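Local coordinates for protein beta-galactoside alpha-2,6-sialyltransferase (Photobacterium sp., PDB 2Z4T) that probably transfers sialic acid from CMP-sialic acid to the 6-hydroxyl of a terminal galactose, with CMP and lactose bound together in one cleft, at residues Thr363-Asn368 with Lys403-Gly408. Sequence-based numbering, arbitrary orientation.
Sequences TVWAGN and KGHPGG. With C5P (cytidine-5'-monophosphate), chain C; GAL (beta-D-galactopyranose), chain B; GLC (alpha-D-glucopyranose), chain D.
Thr363 lays its methyl CG2 over one face of the His405 imidazole, a CH-pi contact with CG2 3.7 Å from the ring centroid, and the same methyl also lies over one face of the Trp365 indole, toward its rim. With chi1 at -168°, OG1 stands anti to the backbone N and donates to Gly407 O at 2.9 Å, approaching from above the carbonyl plane. Trp365 CZ2 meets His405 CE1 at 3.5 Å, the two rings inclined at 77°. The opposite indole face packs on the lactose, with GAL C5 3.6 Å from NE1 and GLC O3 over the same face, nearest CZ3. His405 links this acceptor side to the nucleotide site: its NE2 donates almost straight to O1P of the CMP phosphate (2.8 Å). From the second shell, Gly407 N donates in the ring plane to His405 ND1 (3.1 Å), fixing the rotation of the imidazole. A type I turn from His405 to Gly408 brings that N-H round. Lys403 O receives the cytosine N4 at 2.8 Å. In this GT-B fold the two loops follow the adjacent parallel strands 356-360 and 399-403 and lead into helices 371-386 and 410-417, Ile411 of the latter touching Thr363.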
# COMPACT_ATOMS: atom_id res chain seq x y z
N THR A 363 -9.06 2.83 17.77
CA THR A 363 -8.46 1.90 18.70
C THR A 363 -7.44 2.63 19.54
O THR A 363 -7.10 3.76 19.20
CB THR A 363 -7.79 0.72 17.96
OG1 THR A 363 -7.46 -0.29 18.91
CG2 THR A 363 -6.52 1.16 17.21
N VAL A 364 -6.94 2.01 20.60
CA VAL A 364 -5.83 2.57 21.36
C VAL A 364 -4.55 1.82 21.04
O VAL A 364 -4.51 0.60 21.17
CB VAL A 364 -5.94 2.36 22.88
CG1 VAL A 364 -5.56 3.66 23.61
CG2 VAL A 364 -7.29 1.79 23.31
N TRP A 365 -3.51 2.56 20.67
CA TRP A 365 -2.16 1.97 20.57
C TRP A 365 -1.44 2.07 21.94
O TRP A 365 -1.63 3.04 22.69
CB TRP A 365 -1.33 2.65 19.48
CG TRP A 365 -1.96 2.69 18.09
CD1 TRP A 365 -2.14 3.79 17.30
CD2 TRP A 365 -2.46 1.57 17.33
NE1 TRP A 365 -2.74 3.45 16.11
CE2 TRP A 365 -2.94 2.09 16.09
CE3 TRP A 365 -2.57 0.19 17.57
CZ2 TRP A 365 -3.50 1.28 15.10
CZ3 TRP A 365 -3.15 -0.62 16.58
CH2 TRP A 365 -3.60 -0.07 15.35
N ALA A 366 -0.62 1.06 22.26
CA ALA A 366 0.17 1.08 23.50
C ALA A 366 -0.68 1.46 24.74
O ALA A 366 -0.21 2.21 25.60
CB ALA A 366 1.36 2.04 23.36
N GLY A 367 -1.91 0.96 24.81
CA GLY A 367 -2.79 1.24 25.93
C GLY A 367 -3.89 0.22 26.14
O GLY A 367 -5.04 0.58 26.36
N ASN A 368 -3.55 -1.06 26.08
CA ASN A 368 -4.54 -2.11 26.33
C ASN A 368 -5.43 -1.92 27.56
O ASN A 368 -6.62 -2.27 27.54
CB ASN A 368 -3.89 -3.49 26.34
CG ASN A 368 -3.57 -3.98 24.93
OD1 ASN A 368 -3.89 -3.33 23.93
ND2 ASN A 368 -2.94 -5.14 24.84
N LYS A 403 -17.88 0.46 11.17
CA LYS A 403 -16.52 0.25 10.64
C LYS A 403 -15.63 0.74 11.80
O LYS A 403 -15.26 1.90 11.77
CB LYS A 403 -16.40 1.19 9.44
CG LYS A 403 -15.08 1.17 8.69
CD LYS A 403 -14.76 -0.27 8.29
CE LYS A 403 -13.39 -0.38 7.81
NZ LYS A 403 -12.36 -0.35 8.84
N GLY A 404 -15.20 -0.05 12.81
CA GLY A 404 -14.20 -1.11 12.78
C GLY A 404 -13.05 -0.30 12.22
O GLY A 404 -12.76 -0.52 11.05
N HIS A 405 -12.26 0.47 12.97
CA HIS A 405 -10.83 0.18 13.27
C HIS A 405 -10.19 -1.20 13.06
O HIS A 405 -10.48 -2.14 13.79
CB HIS A 405 -10.21 0.98 14.42
CG HIS A 405 -8.86 1.54 14.08
ND1 HIS A 405 -7.73 0.75 13.94
CD2 HIS A 405 -8.45 2.81 13.83
CE1 HIS A 405 -6.70 1.50 13.62
NE2 HIS A 405 -7.10 2.76 13.55
N PRO A 406 -9.35 -1.31 12.03
CA PRO A 406 -8.65 -2.56 11.70
C PRO A 406 -7.94 -3.18 12.91
O PRO A 406 -7.97 -4.40 13.06
CB PRO A 406 -7.64 -2.15 10.63
CG PRO A 406 -8.25 -0.93 9.97
CD PRO A 406 -9.09 -0.23 11.05
N GLY A 407 -7.35 -2.34 13.76
CA GLY A 407 -6.70 -2.79 14.98
C GLY A 407 -7.55 -2.69 16.24
O GLY A 407 -7.01 -2.64 17.35
N GLY A 408 -8.87 -2.69 16.10
CA GLY A 408 -9.76 -2.46 17.25
C GLY A 408 -9.88 -3.64 18.19
O GLY A 408 -10.12 -3.47 19.39
O3P C5P C . -7.74 5.78 12.63
P C5P C . -6.40 5.84 11.98
O1P C5P C . -5.50 4.84 12.69
O2P C5P C . -5.91 7.26 11.79
O5' C5P C . -6.63 5.34 10.50
C5' C5P C . -5.57 4.95 9.66
C4' C5P C . -6.23 4.16 8.53
O4' C5P C . -6.90 3.01 9.06
C3' C5P C . -7.34 4.92 7.82
O3' C5P C . -6.88 5.70 6.73
C2' C5P C . -8.19 3.80 7.29
O2' C5P C . -7.54 3.16 6.19
C1' C5P C . -8.13 2.76 8.37
N1 C5P C . -9.30 2.87 9.24
C2 C5P C . -10.53 2.29 8.82
N3 C5P C . -11.62 2.36 9.62
C4 C5P C . -11.57 2.99 10.82
C5 C5P C . -10.36 3.58 11.26
C6 C5P C . -9.23 3.50 10.44
O2 C5P C . -10.63 1.72 7.73
N4 C5P C . -12.69 3.02 11.59
C1 GAL B . 1.53 1.24 16.29
C2 GAL B . 2.80 2.08 16.23
C3 GAL B . 2.45 3.51 15.83
C4 GAL B . 1.58 3.52 14.56
C5 GAL B . 0.39 2.57 14.68
C6 GAL B . -0.37 2.39 13.36
O2 GAL B . 3.47 2.03 17.48
O3 GAL B . 3.63 4.27 15.62
O4 GAL B . 2.40 3.16 13.46
O5 GAL B . 0.86 1.29 15.05
O6 GAL B . -1.03 3.57 12.95
C1 GLC D . 0.54 -3.74 17.87
C2 GLC D . -0.20 -3.17 16.66
C3 GLC D . 0.63 -2.01 16.09
C4 GLC D . 1.01 -0.97 17.16
C5 GLC D . 1.61 -1.69 18.40
C6 GLC D . 2.02 -0.88 19.64
O1 GLC D . 1.84 -4.20 17.51
O2 GLC D . -0.39 -4.12 15.64
O3 GLC D . -0.06 -1.45 15.00
O4 GLC D . 1.93 -0.08 16.57
O5 GLC D . 0.71 -2.70 18.82
O6 GLC D . 1.74 0.50 19.60